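Local coordinates for epimerase domain-containing protein (Bacillus cereus HuA2-4, PDB 6ZLK) that interconverts UDP-glucuronic acid and UDP-galacturonic acid by epimerisation at C4 of the sugar, using bound NAD, at residues A[119-130]-A[169-177]. Numbering follows the deposited sequence.
With UGA (uridine-5'-diphosphate-glucuronic acid), chain F.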
ATOM      1  N   ASP A 119      15.029 -17.074  11.694  1.00 19.39           N
ATOM      2  CA  ASP A 119      16.030 -16.092  12.165  1.00 21.63           C
ATOM      3  C   ASP A 119      15.681 -14.694  11.638  1.00 19.89           C
ATOM      4  O   ASP A 119      15.706 -13.740  12.402  1.00 18.43           O
ATOM      5  CB  ASP A 119      17.429 -16.468  11.706  1.00 24.48           C
ATOM      6  CG  ASP A 119      17.947 -17.780  12.282  1.00 34.66           C
ATOM      7  OD1 ASP A 119      17.336 -18.293  13.245  1.00 37.18           O
ATOM      8  OD2 ASP A 119      18.985 -18.260  11.779  1.00 39.37           O
ATOM      9  N   LYS A 120      15.449 -14.547  10.338  1.00 17.56           N
ATOM     10  CA  LYS A 120      15.275 -13.230   9.698  1.00 17.76           C
ATOM     11  C   LYS A 120      14.423 -13.423   8.468  1.00 17.94           C
ATOM     12  O   LYS A 120      14.571 -14.463   7.773  1.00 17.21           O
ATOM     13  CB  LYS A 120      16.574 -12.555   9.228  1.00 19.00           C
ATOM     14  CG  LYS A 120      17.438 -12.034  10.346  1.00 23.50           C
ATOM     15  CD  LYS A 120      18.729 -11.438   9.905  1.00 27.21           C
ATOM     16  CE  LYS A 120      19.376 -10.688  11.042  1.00 29.49           C
ATOM     17  NZ  LYS A 120      20.840 -10.641  10.865  1.00 32.41           N
ATOM     18  N   PHE A 121      13.552 -12.454   8.258  1.00 15.74           N
ATOM     19  CA  PHE A 121      12.766 -12.300   7.026  1.00 14.95           C
ATOM     20  C   PHE A 121      13.215 -11.013   6.399  1.00 15.27           C
ATOM     21  O   PHE A 121      12.865  -9.928   6.893  1.00 14.77           O
ATOM     22  CB  PHE A 121      11.270 -12.302   7.306  1.00 14.70           C
ATOM     23  CG  PHE A 121      10.429 -12.238   6.066  1.00 15.32           C
ATOM     24  CD1 PHE A 121      10.194 -11.064   5.385  1.00 18.13           C
ATOM     25  CD2 PHE A 121       9.786 -13.375   5.626  1.00 17.10           C
ATOM     26  CE1 PHE A 121       9.399 -11.039   4.242  1.00 17.07           C
ATOM     27  CE2 PHE A 121       8.944 -13.349   4.535  1.00 19.13           C
ATOM     28  CZ  PHE A 121       8.789 -12.192   3.804  1.00 16.01           C
ATOM     29  N   ILE A 122      14.107 -11.111   5.406  1.00 13.64           N
ATOM     30  CA  ILE A 122      14.798  -9.960   4.816  1.00 14.39           C
ATOM     31  C   ILE A 122      14.043  -9.565   3.557  1.00 15.42           C
ATOM     32  O   ILE A 122      14.147 -10.260   2.554  1.00 14.16           O
ATOM     33  CB  ILE A 122      16.279 -10.215   4.588  1.00 14.35           C
ATOM     34  CG1 ILE A 122      16.974 -10.689   5.862  1.00 15.46           C
ATOM     35  CG2 ILE A 122      16.953  -8.975   4.043  1.00 14.89           C
ATOM     36  CD1 ILE A 122      18.393 -11.156   5.685  1.00 16.01           C
ATOM     37  N   HIS A 123      13.283  -8.503   3.668  1.00 14.15           N
ATOM     38  CA  HIS A 123      12.355  -8.007   2.626  1.00 14.33           C
ATOM     39  C   HIS A 123      13.035  -6.947   1.805  1.00 14.59           C
ATOM     40  O   HIS A 123      13.456  -5.917   2.360  1.00 15.26           O
ATOM     41  CB  HIS A 123      11.066  -7.517   3.287  1.00 15.77           C
ATOM     42  CG  HIS A 123      10.111  -6.966   2.305  1.00 16.02           C
ATOM     43  ND1 HIS A 123       9.172  -7.768   1.708  1.00 17.39           N
ATOM     44  CD2 HIS A 123       9.933  -5.717   1.818  1.00 16.90           C
ATOM     45  CE1 HIS A 123       8.476  -7.025   0.855  1.00 19.73           C
ATOM     46  NE2 HIS A 123       8.914  -5.753   0.902  1.00 17.28           N
ATOM     47  N   ILE A 124      13.129  -7.124   0.504  1.00 14.29           N
ATOM     48  CA  ILE A 124      13.790  -6.157  -0.368  1.00 14.83           C
ATOM     49  C   ILE A 124      12.763  -5.176  -0.927  1.00 15.24           C
ATOM     50  O   ILE A 124      11.754  -5.599  -1.502  1.00 14.49           O
ATOM     51  CB  ILE A 124      14.586  -6.869  -1.462  1.00 17.12           C
ATOM     52  CG1 ILE A 124      15.977  -7.267  -0.935  1.00 18.14           C
ATOM     53  CG2 ILE A 124      14.702  -5.950  -2.646  1.00 19.34           C
ATOM     54  CD1 ILE A 124      16.001  -7.973   0.335  1.00 19.67           C
ATOM     55  N   SER A 125      12.961  -3.916  -0.610  1.00 15.57           N
ATOM     56  CA  SER A 125      12.125  -2.812  -1.104  1.00 15.60           C
ATOM     57  C   SER A 125      12.961  -1.865  -1.968  1.00 15.39           C
ATOM     58  O   SER A 125      14.093  -2.206  -2.414  1.00 15.26           O
ATOM     59  CB  SER A 125      11.449  -2.155   0.073  1.00 15.28           C
ATOM     60  OG  SER A 125      10.517  -1.196  -0.386  1.00 17.25           O
ATOM     61  N   THR A 126      12.463  -0.655  -2.183  1.00 14.47           N
ATOM     62  CA  THR A 126      12.955   0.238  -3.242  1.00 13.87           C
ATOM     63  C   THR A 126      12.985   1.675  -2.752  1.00 15.43           C
ATOM     64  O   THR A 126      12.031   2.112  -1.985  1.00 16.99           O
ATOM     65  CB  THR A 126      12.066   0.055  -4.474  1.00 16.62           C
ATOM     66  OG1 THR A 126      12.500   1.030  -5.426  1.00 18.07           O
ATOM     67  CG2 THR A 126      10.608   0.297  -4.188  1.00 18.21           C
ATOM     68  N   SER A 127      13.940   2.435  -3.280  1.00 15.33           N
ATOM     69  CA  SER A 127      13.956   3.905  -3.188  1.00 15.05           C
ATOM     70  C   SER A 127      12.651   4.475  -3.766  1.00 16.38           C
ATOM     71  O   SER A 127      12.355   5.643  -3.441  1.00 15.68           O
ATOM     72  CB  SER A 127      15.131   4.514  -3.871  1.00 18.48           C
ATOM     73  OG  SER A 127      15.087   4.236  -5.245  1.00 21.49           O
ATOM     74  N   SER A 128      11.947   3.749  -4.632  1.00 14.38           N
ATOM     75  CA  SER A 128      10.689   4.260  -5.236  1.00 15.11           C
ATOM     76  C   SER A 128       9.628   4.533  -4.191  1.00 17.89           C
ATOM     77  O   SER A 128       8.663   5.207  -4.541  1.00 18.69           O
ATOM     78  CB  SER A 128      10.184   3.332  -6.277  1.00 15.56           C
ATOM     79  OG  SER A 128      11.085   3.341  -7.370  1.00 21.63           O
ATOM     80  N   VAL A 129       9.775   4.061  -2.961  1.00 16.13           N
ATOM     81  CA  VAL A 129       8.744   4.358  -1.931  1.00 16.76           C
ATOM     82  C   VAL A 129       8.838   5.825  -1.527  1.00 16.86           C
ATOM     83  O   VAL A 129       7.818   6.347  -1.037  1.00 19.37           O
ATOM     84  CB  VAL A 129       8.836   3.455  -0.691  1.00 16.83           C
ATOM     85  CG1 VAL A 129       8.723   1.966  -1.040  1.00 19.12           C
ATOM     86  CG2 VAL A 129      10.032   3.758   0.175  1.00 18.44           C
ATOM     87  N   TYR A 130       9.994   6.465  -1.682  1.00 17.66           N
ATOM     88  CA  TYR A 130      10.189   7.833  -1.160  1.00 16.92           C
ATOM     89  C   TYR A 130       9.407   8.842  -2.005  1.00 22.28           C
ATOM     90  O   TYR A 130       8.827   9.775  -1.400  1.00 21.21           O
ATOM     91  CB  TYR A 130      11.639   8.237  -1.094  1.00 16.58           C
ATOM     92  CG  TYR A 130      12.408   7.530  -0.013  1.00 16.29           C
ATOM     93  CD1 TYR A 130      12.300   7.929   1.310  1.00 19.45           C
ATOM     94  CD2 TYR A 130      13.274   6.491  -0.294  1.00 17.58           C
ATOM     95  CE1 TYR A 130      13.020   7.297   2.308  1.00 19.02           C
ATOM     96  CE2 TYR A 130      14.002   5.853   0.691  1.00 17.07           C
ATOM     97  CZ  TYR A 130      13.880   6.259   2.005  1.00 17.71           C
ATOM     98  OH  TYR A 130      14.594   5.558   2.928  1.00 19.35           O
ATOM     99  N   ILE A 169       7.200 -11.894  13.581  1.00 18.20           N
ATOM    100  CA  ILE A 169       8.045 -12.269  12.419  1.00 17.27           C
ATOM    101  C   ILE A 169       9.238 -11.327  12.367  1.00 16.77           C
ATOM    102  O   ILE A 169       9.073 -10.102  12.371  1.00 16.72           O
ATOM    103  CB  ILE A 169       7.224 -12.237  11.134  1.00 19.77           C
ATOM    104  CG1 ILE A 169       5.996 -13.144  11.300  1.00 24.85           C
ATOM    105  CG2 ILE A 169       8.103 -12.636   9.965  1.00 20.38           C
ATOM    106  CD1 ILE A 169       5.161 -13.360  10.096  1.00 30.77           C
ATOM    107  N   PRO A 170      10.492 -11.867  12.286  1.00 16.80           N
ATOM    108  CA  PRO A 170      11.704 -11.077  12.431  1.00 17.31           C
ATOM    109  C   PRO A 170      12.105 -10.397  11.104  1.00 16.52           C
ATOM    110  O   PRO A 170      13.138 -10.711  10.487  1.00 16.08           O
ATOM    111  CB  PRO A 170      12.732 -12.106  12.899  1.00 17.80           C
ATOM    112  CG  PRO A 170      12.305 -13.329  12.140  1.00 16.88           C
ATOM    113  CD  PRO A 170      10.792 -13.306  12.284  1.00 17.20           C
ATOM    114  N   ILE A 171      11.315  -9.381  10.737  1.00 16.30           N
ATOM    115  CA  ILE A 171      11.496  -8.655   9.459  1.00 17.70           C
ATOM    116  C   ILE A 171      12.684  -7.724   9.536  1.00 16.61           C
ATOM    117  O   ILE A 171      12.976  -7.122  10.577  1.00 16.83           O
ATOM    118  CB  ILE A 171      10.211  -7.928   9.016  1.00 17.19           C
ATOM    119  CG1 ILE A 171       9.892  -6.716   9.889  1.00 18.99           C
ATOM    120  CG2 ILE A 171       9.068  -8.912   8.919  1.00 18.49           C
ATOM    121  CD1 ILE A 171      10.231  -5.395   9.266  1.00 21.25           C
ATOM    122  N   VAL A 172      13.329  -7.549   8.383  1.00 14.66           N
ATOM    123  CA  VAL A 172      14.317  -6.498   8.105  1.00 14.40           C
ATOM    124  C   VAL A 172      13.964  -5.996   6.703  1.00 16.10           C
ATOM    125  O   VAL A 172      13.720  -6.859   5.835  1.00 16.47           O
ATOM    126  CB  VAL A 172      15.751  -7.060   8.090  1.00 19.04           C
ATOM    127  CG1 VAL A 172      16.711  -5.955   7.729  1.00 22.26           C
ATOM    128  CG2 VAL A 172      16.126  -7.740   9.423  1.00 19.80           C
ATOM    129  N   ILE A 173      13.915  -4.702   6.522  1.00 14.37           N
ATOM    130  CA  ILE A 173      13.603  -4.129   5.185  1.00 14.73           C
ATOM    131  C   ILE A 173      14.825  -3.432   4.614  1.00 15.46           C
ATOM    132  O   ILE A 173      15.402  -2.575   5.254  1.00 14.72           O
ATOM    133  CB  ILE A 173      12.374  -3.205   5.238  1.00 15.36           C
ATOM    134  CG1 ILE A 173      11.091  -3.952   5.621  1.00 16.75           C
ATOM    135  CG2 ILE A 173      12.258  -2.439   3.927  1.00 16.43           C
ATOM    136  CD1 ILE A 173       9.981  -3.065   6.118  1.00 18.19           C
ATOM    137  N   LEU A 174      15.251  -3.822   3.426  1.00 14.26           N
ATOM    138  CA  LEU A 174      16.346  -3.160   2.699  1.00 15.01           C
ATOM    139  C   LEU A 174      15.717  -2.377   1.548  1.00 14.78           C
ATOM    140  O   LEU A 174      15.026  -2.958   0.738  1.00 18.44           O
ATOM    141  CB  LEU A 174      17.399  -4.156   2.192  1.00 15.12           C
ATOM    142  CG  LEU A 174      17.950  -5.130   3.211  1.00 15.73           C
ATOM    143  CD1 LEU A 174      18.994  -6.059   2.548  1.00 18.23           C
ATOM    144  CD2 LEU A 174      18.562  -4.349   4.369  1.00 16.17           C
ATOM    145  N   ARG A 175      15.951  -1.083   1.496  1.00 15.08           N
ATOM    146  CA  ARG A 175      15.546  -0.247   0.345  1.00 14.61           C
ATOM    147  C   ARG A 175      16.737  -0.052  -0.574  1.00 14.15           C
ATOM    148  O   ARG A 175      17.648   0.769  -0.292  1.00 15.31           O
ATOM    149  CB  ARG A 175      15.029   1.123   0.803  1.00 15.76           C
ATOM    150  CG  ARG A 175      13.712   1.017   1.534  1.00 16.36           C
ATOM    151  CD  ARG A 175      13.332   2.365   2.106  1.00 16.36           C
ATOM    152  NE  ARG A 175      11.997   2.274   2.671  1.00 17.40           N
ATOM    153  CZ  ARG A 175      11.446   3.205   3.453  1.00 19.52           C
ATOM    154  NH1 ARG A 175      12.099   4.293   3.773  1.00 18.91           N
ATOM    155  NH2 ARG A 175      10.237   3.045   3.942  1.00 18.96           N
ATOM    156  N   TYR A 176      16.745  -0.778  -1.669  1.00 13.45           N
ATOM    157  CA  TYR A 176      17.767  -0.566  -2.724  1.00 13.67           C
ATOM    158  C   TYR A 176      17.512   0.700  -3.539  1.00 14.07           C
ATOM    159  O   TYR A 176      16.388   1.049  -3.852  1.00 14.83           O
ATOM    160  CB  TYR A 176      17.688  -1.749  -3.685  1.00 15.03           C
ATOM    161  CG  TYR A 176      18.095  -3.114  -3.184  1.00 15.10           C
ATOM    162  CD1 TYR A 176      18.746  -3.362  -1.979  1.00 16.53           C
ATOM    163  CD2 TYR A 176      17.751  -4.218  -3.947  1.00 17.01           C
ATOM    164  CE1 TYR A 176      19.116  -4.632  -1.598  1.00 14.23           C
ATOM    165  CE2 TYR A 176      18.065  -5.504  -3.546  1.00 17.38           C
ATOM    166  CZ  TYR A 176      18.794  -5.721  -2.397  1.00 15.69           C
ATOM    167  OH  TYR A 176      19.133  -7.008  -2.038  1.00 16.77           O
ATOM    168  N   PHE A 177      18.601   1.337  -3.946  1.00 14.73           N
ATOM    169  CA  PHE A 177      18.638   2.455  -4.911  1.00 15.44           C
ATOM    170  C   PHE A 177      19.310   2.007  -6.213  1.00 19.14           C
ATOM    171  O   PHE A 177      20.506   1.576  -6.272  1.00 25.76           O
ATOM    172  CB  PHE A 177      19.396   3.624  -4.309  1.00 14.49           C
ATOM    173  CG  PHE A 177      18.698   4.316  -3.161  1.00 14.03           C
ATOM    174  CD1 PHE A 177      18.356   3.665  -1.988  1.00 13.94           C
ATOM    175  CD2 PHE A 177      18.337   5.639  -3.318  1.00 14.78           C
ATOM    176  CE1 PHE A 177      17.658   4.342  -1.005  1.00 15.86           C
ATOM    177  CE2 PHE A 177      17.663   6.334  -2.318  1.00 14.74           C
ATOM    178  CZ  PHE A 177      17.304   5.670  -1.165  1.00 14.81           C
TER
HETATM  179  C1' UGA F 402      15.269   1.108 -10.788  0.50 24.27           C
HETATM  180  C2' UGA F 402      14.600  -0.247 -10.964  0.50 25.37           C
HETATM  181  O2' UGA F 402      14.086  -0.303 -12.290  0.50 21.95           O
HETATM  182  C3' UGA F 402      13.474  -0.474  -9.984  0.50 26.33           C
HETATM  183  O3' UGA F 402      13.103  -1.852 -10.075  0.50 27.71           O
HETATM  184  C4' UGA F 402      13.874  -0.127  -8.560  0.50 27.13           C
HETATM  185  O4' UGA F 402      12.710  -0.197  -7.727  0.50 24.53           O
HETATM  186  C5' UGA F 402      14.479   1.285  -8.512  0.50 29.18           C
HETATM  187  O5' UGA F 402      15.575   1.363  -9.429  0.50 28.01           O
HETATM  188  C6' UGA F 402      14.994   1.769  -7.146  0.50 31.95           C
HETATM  189  O'P UGA F 402      14.395   1.488  -6.133  0.50 38.73           O
HETATM  190  O'Q UGA F 402      15.962   2.478  -7.099  0.50 31.29           O
HETATM  191  PB  UGA F 402      14.991   3.469 -11.906  0.50 15.86           P
HETATM  192  O1B UGA F 402      15.696   4.293 -10.915  0.50 16.91           O
HETATM  193  O2B UGA F 402      13.847   4.007 -12.690  0.50 17.81           O
HETATM  194  O3B UGA F 402      14.413   2.075 -11.360  0.50 21.80           O
HETATM  195  O3A UGA F 402      16.117   2.895 -12.880  0.50 13.46           O
HETATM  196  PA  UGA F 402      16.437   2.925 -14.444  0.50 13.96           P
HETATM  197  O1A UGA F 402      15.383   2.177 -15.136  0.50 14.62           O
HETATM  198  O2A UGA F 402      17.848   2.528 -14.585  0.50 15.35           O
HETATM  199  O5D UGA F 402      16.265   4.488 -14.800  0.50 12.71           O
HETATM  200  C5D UGA F 402      17.101   5.500 -14.274  0.50 12.96           C
HETATM  201  C4D UGA F 402      16.828   6.766 -15.029  0.50 13.30           C
HETATM  202  O4D UGA F 402      17.072   6.574 -16.444  0.50 12.12           O
HETATM  203  C3D UGA F 402      15.390   7.284 -14.917  0.50 13.04           C
HETATM  204  O3D UGA F 402      15.531   8.658 -14.547  0.50 14.41           O
HETATM  205  C2D UGA F 402      14.797   7.106 -16.317  0.50 13.15           C
HETATM  206  O2D UGA F 402      14.064   8.257 -16.703  0.50 15.42           O
HETATM  207  C1D UGA F 402      16.026   7.119 -17.217  0.50 12.66           C
HETATM  208  N1  UGA F 402      15.900   6.317 -18.443  0.50 11.61           N
HETATM  209  C6  UGA F 402      15.560   4.993 -18.402  0.50 12.28           C
HETATM  210  C2  UGA F 402      16.288   6.941 -19.621  0.50 12.09           C
HETATM  211  O2  UGA F 402      16.584   8.128 -19.695  0.50 11.65           O
HETATM  212  N3  UGA F 402      16.306   6.124 -20.706  0.50 12.66           N
HETATM  213  C4  UGA F 402      15.976   4.790 -20.746  0.50 13.60           C
HETATM  214  O4  UGA F 402      16.012   4.217 -21.831  0.50 13.91           O
HETATM  215  C5  UGA F 402      15.562   4.218 -19.491  0.50 12.70           C
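Two neighbouring parallel strands of the Rossmann-like sheet, 120-126 and 171-176, are joined through helix 148-167 in a beta-alpha-beta crossover, and their C-terminal ends reach the NAD and UDP-sugar pocket. A ladder of seven backbone hydrogen bonds starts with F121 N donating to P170 O and ends with S127 N donating to Y176 O (2.9 Å), so the pairing continues into the 3-10 turn 127-129. On the face that carries I122, I124, L174 and Y176, the I122 CG2 branch meets L174 CD1 at 3.9 Å. Farther along, I124 lies against the Y176 ring, CG2 at CE2 (3.5 Å) and CG1 near the phenol OH, which hydrogen-bonds to T225; NAD touches both residues. The other face buries R175. Extended from CG to NE, its chain brings the guanidinium against V129, whose CG2 covers one face, while NH1 donates in the guanidinium plane to Y130 OH (2.9 Å). The Y130 ring stands almost perpendicular to that group, 83° between planes. R175 NH2 forms a salt bridge with E157 of the crossover helix, which also takes a hydrogen bond from S125 OG; N241 is a second partner of Y130 OH. With NH1 and NH2 both engaged, the rotation of the guanidinium is probably restricted. At the sugar end, T126 OG1 accepts a hydrogen bond from S128 N (2.9 Å), an ST turn. S127 holds OG between its backbone N and carbonyl carbon (chi1 63°), within hydrogen-bonding range of both carboxylate oxygens of the modelled UDP-glucuronic acid, O'Q at 2.7 Å. The CB of S127 makes a CH-pi contact over the centre of the F177 ring, 3.4 Å from the centroid and 10° off its normal.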